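Metallo-beta-lactamase (PDB 6K4X) hydrolyses the amide bond of beta-lactam rings with the help of zinc ions, probably giving its bacterial host resistance to beta-lactam antibiotics. Local coordinates at residues A[145-158]-A[192-206]. Sequence-based numbering, arbitrary orientation. Where two conformers were deposited one is given.
Sequences HATPGHTEGGITWT and VVASLRGSFEAVEKL. With ZN (zinc ion), chain B; D0U (4-azanyl-2-sulfanyl-benzoic acid), chain E.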
loop_
_atom_site.group_PDB
_atom_site.type_symbol
_atom_site.label_atom_id
_atom_site.label_comp_id
_atom_site.label_asym_id
_atom_site.label_seq_id
_atom_site.Cartn_x
_atom_site.Cartn_y
_atom_site.Cartn_z
ATOM N N HIS A 145 1.417 7.078 8.038
ATOM C CA HIS A 145 2.368 8.124 7.655
ATOM C C HIS A 145 1.902 8.754 6.351
ATOM O O HIS A 145 1.791 8.080 5.339
ATOM C CB HIS A 145 3.780 7.574 7.457
ATOM C CG HIS A 145 4.291 6.857 8.649
ATOM N ND1 HIS A 145 5.178 7.431 9.534
ATOM C CD2 HIS A 145 4.090 5.588 9.063
ATOM C CE1 HIS A 145 5.470 6.541 10.466
ATOM N NE2 HIS A 145 4.813 5.414 10.202
ATOM N N ALA A 146 1.616 10.051 6.385
ATOM C CA ALA A 146 1.234 10.741 5.163
ATOM C C ALA A 146 2.402 10.705 4.188
ATOM O O ALA A 146 3.499 11.189 4.482
ATOM C CB ALA A 146 0.813 12.157 5.453
ATOM N N THR A 147 2.140 10.165 3.001
ATOM C CA THR A 147 3.114 10.146 1.919
ATOM C C THR A 147 2.440 10.586 0.633
ATOM O O THR A 147 2.281 9.797 -0.295
ATOM C CB THR A 147 3.810 8.783 1.760
ATOM O OG1 THR A 147 2.874 7.718 1.551
ATOM C CG2 THR A 147 4.657 8.452 2.965
ATOM N N PRO A 148 2.030 11.860 0.560
ATOM C CA PRO A 148 1.363 12.394 -0.626
ATOM C C PRO A 148 2.321 12.568 -1.808
ATOM O O PRO A 148 3.558 12.521 -1.679
ATOM C CB PRO A 148 0.853 13.752 -0.133
ATOM C CG PRO A 148 1.898 14.176 0.881
ATOM C CD PRO A 148 2.204 12.880 1.610
ATOM N N GLY A 149 1.724 12.811 -2.959
ATOM C CA GLY A 149 2.441 13.192 -4.135
ATOM C C GLY A 149 1.951 12.444 -5.347
ATOM O O GLY A 149 1.538 13.037 -6.329
ATOM N N HIS A 150 1.975 11.115 -5.289
ATOM C CA HIS A 150 1.288 10.276 -6.295
ATOM C C HIS A 150 -0.229 10.488 -6.221
ATOM O O HIS A 150 -0.905 10.477 -7.258
ATOM C CB HIS A 150 1.751 8.840 -6.137
ATOM C CG HIS A 150 1.172 7.871 -7.097
ATOM N ND1 HIS A 150 1.712 7.671 -8.331
ATOM C CD2 HIS A 150 0.154 6.995 -6.974
ATOM C CE1 HIS A 150 1.048 6.681 -8.931
ATOM N NE2 HIS A 150 0.047 6.278 -8.138
ATOM N N THR A 151 -0.724 10.663 -4.992
ATOM C CA THR A 151 -2.076 11.114 -4.716
ATOM C C THR A 151 -1.996 11.999 -3.482
ATOM O O THR A 151 -1.063 11.867 -2.682
ATOM C CB THR A 151 -3.085 9.974 -4.442
ATOM O OG1 THR A 151 -2.771 9.354 -3.185
ATOM C CG2 THR A 151 -3.205 8.964 -5.558
ATOM N N GLU A 152 -2.987 12.868 -3.290
ATOM C CA GLU A 152 -2.903 13.766 -2.146
ATOM C C GLU A 152 -3.069 13.022 -0.818
ATOM O O GLU A 152 -2.473 13.418 0.190
ATOM C CB GLU A 152 -3.986 14.840 -2.237
ATOM C CG GLU A 152 -3.748 15.912 -3.277
ATOM C CD GLU A 152 -4.654 17.124 -3.173
ATOM O OE1 GLU A 152 -5.536 17.117 -2.307
ATOM O OE2 GLU A 152 -4.447 18.086 -3.956
ATOM N N GLY A 153 -3.866 11.942 -0.809
ATOM C CA GLY A 153 -4.152 11.247 0.450
ATOM C C GLY A 153 -3.353 9.967 0.643
ATOM O O GLY A 153 -3.727 9.149 1.473
ATOM N N GLY A 154 -2.221 9.815 -0.038
ATOM C CA GLY A 154 -1.415 8.594 0.089
ATOM C C GLY A 154 -0.950 8.376 1.507
ATOM O O GLY A 154 -0.484 9.330 2.148
ATOM N N ILE A 155 -1.024 7.130 1.984
ATOM C CA ILE A 155 -0.558 6.753 3.292
ATOM C C ILE A 155 0.348 5.539 3.152
ATOM O O ILE A 155 0.010 4.557 2.476
ATOM C CB ILE A 155 -1.716 6.429 4.253
ATOM C CG1 ILE A 155 -2.643 7.627 4.479
ATOM C CG2 ILE A 155 -1.184 5.879 5.571
ATOM C CD1 ILE A 155 -2.069 8.753 5.300
ATOM N N THR A 156 1.487 5.601 3.845
ATOM C CA THR A 156 2.386 4.483 4.094
ATOM C C THR A 156 2.160 3.999 5.526
ATOM O O THR A 156 2.063 4.819 6.441
ATOM C CB THR A 156 3.829 4.934 3.857
ATOM O OG1 THR A 156 4.022 5.164 2.463
ATOM C CG2 THR A 156 4.882 3.983 4.350
ATOM N N TRP A 157 1.998 2.694 5.712
ATOM C CA TRP A 157 1.528 2.120 6.968
ATOM C C TRP A 157 2.659 1.327 7.609
ATOM O O TRP A 157 3.357 0.580 6.895
ATOM C CB TRP A 157 0.327 1.213 6.704
ATOM C CG TRP A 157 -0.837 1.881 6.048
ATOM C CD1 TRP A 157 -1.065 1.927 4.708
ATOM C CD2 TRP A 157 -1.912 2.621 6.656
ATOM N NE1 TRP A 157 -2.232 2.570 4.428
ATOM C CE2 TRP A 157 -2.768 3.013 5.600
ATOM C CE3 TRP A 157 -2.267 2.957 7.966
ATOM C CZ2 TRP A 157 -3.949 3.706 5.806
ATOM C CZ3 TRP A 157 -3.451 3.629 8.166
ATOM C CH2 TRP A 157 -4.259 4.000 7.099
ATOM N N THR A 158 2.832 1.426 8.932
ATOM C CA THR A 158 3.933 0.725 9.593
ATOM C C THR A 158 3.459 0.016 10.864
ATOM O O THR A 158 2.505 0.412 11.522
ATOM C CB THR A 158 5.085 1.672 9.939
ATOM O OG1 THR A 158 4.648 2.661 10.876
ATOM C CG2 THR A 158 5.617 2.368 8.707
ATOM N N VAL A 192 2.348 19.495 -5.742
ATOM C CA VAL A 192 2.603 18.090 -5.966
ATOM C C VAL A 192 4.101 17.808 -5.836
ATOM O O VAL A 192 4.487 16.808 -5.225
ATOM C CB VAL A 192 2.030 17.632 -7.320
ATOM C CG1 VAL A 192 2.550 16.262 -7.740
ATOM C CG2 VAL A 192 0.511 17.616 -7.269
ATOM N N VAL A 193 4.944 18.646 -6.453
ATOM C CA VAL A 193 6.376 18.462 -6.345
ATOM C C VAL A 193 6.830 18.500 -4.880
ATOM O O VAL A 193 7.614 17.651 -4.470
ATOM C CB VAL A 193 7.119 19.475 -7.233
ATOM C CG1 VAL A 193 8.611 19.455 -6.968
ATOM C CG2 VAL A 193 6.842 19.231 -8.714
ATOM N N ALA A 194 6.343 19.495 -4.127
ATOM C CA ALA A 194 6.742 19.590 -2.741
ATOM C C ALA A 194 6.259 18.368 -1.960
ATOM O O ALA A 194 6.954 17.891 -1.047
ATOM C CB ALA A 194 6.241 20.884 -2.152
ATOM N N SER A 195 5.054 17.892 -2.261
ATOM C CA SER A 195 4.510 16.732 -1.544
ATOM C C SER A 195 5.360 15.490 -1.803
ATOM O O SER A 195 5.722 14.771 -0.864
ATOM C CB SER A 195 3.098 16.481 -1.948
ATOM O OG SER A 195 2.224 17.428 -1.375
ATOM N N LEU A 196 5.698 15.269 -3.063
ATOM C CA LEU A 196 6.540 14.135 -3.415
ATOM C C LEU A 196 7.865 14.227 -2.652
ATOM O O LEU A 196 8.352 13.252 -2.073
ATOM C CB LEU A 196 6.813 14.123 -4.921
ATOM C CG LEU A 196 5.708 13.520 -5.796
ATOM C CD1 LEU A 196 5.977 13.832 -7.247
ATOM C CD2 LEU A 196 5.547 12.023 -5.576
ATOM N N ARG A 197 8.485 15.415 -2.663
ATOM C CA ARG A 197 9.796 15.561 -2.028
ATOM C C ARG A 197 9.696 15.338 -0.527
ATOM O O ARG A 197 10.584 14.698 0.061
ATOM C CB ARG A 197 10.410 16.916 -2.361
ATOM C CG ARG A 197 10.881 16.972 -3.800
ATOM C CD ARG A 197 11.380 18.346 -4.166
ATOM N NE ARG A 197 11.997 18.298 -5.475
ATOM C CZ ARG A 197 12.292 19.354 -6.230
ATOM N NH1 ARG A 197 12.930 19.167 -7.379
ATOM N NH2 ARG A 197 11.950 20.569 -5.835
ATOM N N GLY A 198 8.645 15.849 0.108
ATOM C CA GLY A 198 8.455 15.581 1.524
ATOM C C GLY A 198 8.279 14.091 1.797
ATOM O O GLY A 198 8.732 13.575 2.818
ATOM N N SER A 199 7.613 13.382 0.884
ATOM C CA SER A 199 7.392 11.955 1.038
ATOM C C SER A 199 8.688 11.152 0.887
ATOM O O SER A 199 8.893 10.205 1.641
ATOM C CB SER A 199 6.320 11.488 0.106
ATOM O OG SER A 199 5.104 12.073 0.491
ATOM N N PHE A 200 9.536 11.511 -0.067
ATOM C CA PHE A 200 10.811 10.832 -0.153
ATOM C C PHE A 200 11.571 10.971 1.173
ATOM O O PHE A 200 12.157 9.991 1.664
ATOM C CB PHE A 200 11.694 11.374 -1.278
ATOM C CG PHE A 200 11.062 11.516 -2.639
ATOM C CD1 PHE A 200 10.102 10.641 -3.130
ATOM C CD2 PHE A 200 11.437 12.578 -3.439
ATOM C CE1 PHE A 200 9.530 10.831 -4.379
ATOM C CE2 PHE A 200 10.871 12.764 -4.690
ATOM C CZ PHE A 200 9.919 11.899 -5.156
ATOM N N GLU A 201 11.555 12.171 1.744
ATOM C CA GLU A 201 12.266 12.428 2.998
ATOM C C GLU A 201 11.645 11.607 4.134
ATOM O O GLU A 201 12.373 11.004 4.942
ATOM C CB GLU A 201 12.248 13.917 3.318
ATOM C CG GLU A 201 13.127 14.743 2.397
ATOM C CD GLU A 201 13.480 16.111 2.952
ATOM O OE1 GLU A 201 14.284 16.822 2.316
ATOM O OE2 GLU A 201 12.951 16.462 4.020
ATOM N N ALA A 202 10.318 11.564 4.205
ATOM C CA ALA A 202 9.685 10.821 5.281
ATOM C C ALA A 202 10.022 9.330 5.161
ATOM O O ALA A 202 10.317 8.649 6.155
ATOM C CB ALA A 202 8.199 11.046 5.274
ATOM N N VAL A 203 9.915 8.784 3.950
ATOM C CA VAL A 203 10.077 7.354 3.778
ATOM C C VAL A 203 11.530 6.933 4.037
ATOM O O VAL A 203 11.780 5.891 4.652
ATOM C CB VAL A 203 9.551 6.905 2.404
ATOM C CG1 VAL A 203 9.926 5.472 2.093
ATOM C CG2 VAL A 203 8.042 7.086 2.359
ATOM N N GLU A 204 12.495 7.743 3.611
ATOM C CA GLU A 204 13.903 7.379 3.822
ATOM C C GLU A 204 14.296 7.539 5.299
ATOM O O GLU A 204 15.422 7.131 5.665
ATOM C CB GLU A 204 14.827 8.105 2.836
ATOM C CG GLU A 204 14.999 9.579 3.097
ATOM C CD GLU A 204 15.477 10.387 1.895
ATOM O OE1 GLU A 204 15.806 9.798 0.836
ATOM O OE2 GLU A 204 15.560 11.606 2.035
ATOM N N LYS A 205 13.445 8.098 6.157
ATOM C CA LYS A 205 13.707 8.166 7.606
ATOM C C LYS A 205 12.971 7.076 8.397
ATOM O O LYS A 205 13.229 6.922 9.590
ATOM C CB LYS A 205 13.294 9.539 8.136
ATOM C CG LYS A 205 14.184 10.690 7.693
ATOM C CD LYS A 205 13.622 12.014 8.164
ATOM C CE LYS A 205 14.291 13.206 7.519
ATOM N NZ LYS A 205 15.720 13.276 7.895
ATOM N N LEU A 206 12.041 6.335 7.786
ATOM C CA LEU A 206 11.265 5.331 8.536
ATOM C C LEU A 206 12.191 4.252 9.092
ATOM O O LEU A 206 13.083 3.773 8.437
ATOM C CB LEU A 206 10.244 4.653 7.619
ATOM C CG LEU A 206 9.060 5.513 7.190
ATOM C CD1 LEU A 206 8.218 4.798 6.159
ATOM C CD2 LEU A 206 8.198 5.919 8.367
HETATM ZN ZN ZN B . -1.352 4.833 -8.306
HETATM O O2 D0U E . 1.338 2.874 -8.068
HETATM C C7 D0U E . 2.127 3.341 -8.918
HETATM O O1 D0U E . 3.329 3.618 -8.636
HETATM C C3 D0U E . 1.685 3.617 -10.311
HETATM C C2 D0U E . 2.719 3.899 -11.246
HETATM C C4 D0U E . 0.342 3.595 -10.728
HETATM S S1 D0U E . -1.052 3.176 -9.837
HETATM C C5 D0U E . 0.090 3.905 -12.084
HETATM C C6 D0U E . 1.101 4.201 -13.000
HETATM N N1 D0U E . 0.811 4.464 -14.333
HETATM C C1 D0U E . 2.399 4.171 -12.576
#
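Ser199 and Pro148 make the polar link between helix 190-205 and the loop that leaves strand 140-146. Ser199 OG lies 2.7 Å from Pro148 O, and its single proton may go there or back to Ser195 O, one helical turn earlier; chi1 of -66° keeps the hydroxyl beside its own backbone N, facing both carbonyl oxygens. Thr147 OG1 and Thr156 OG1 are hydrogen-bonded at 2.9 Å, linking the start of the loop to strand 155-163, and Thr156 OG1 also meets Asp174 N. The edge of the His145 ring is held by a bond from NE2 to Thr158 OG1 at 2.8 Å, in which either atom could be the donor.

The apolar contacts follow the helix. Pro148 lays the CB-CG side of its ring against Ser195 CB. Gly149, with no side chain, lets the main chain come right up to the helix, and Leu196 CD2 reaches Gly149 CA at 3.6 Å. Further along, the methyls Thr147 CG2 and Val203 CG2 touch at 3.7 Å. Leu206 splits its branches: CD2 sits over one face of the His145 imidazole, a CH-pi contact 3.7 Å from the centroid, while CD1 meets Thr156 CG2.

The CB bond of His150 points away from the helix, and its NE2 binds zinc at 2.0 Å while ND1 is bonded to Thr177 O. With His72, His74 and the inhibitor's sulfur it completes one zinc site of the metallo-beta-lactamase alpha-beta/beta-alpha fold, whose helix 190-205 backs the loop carrying His150.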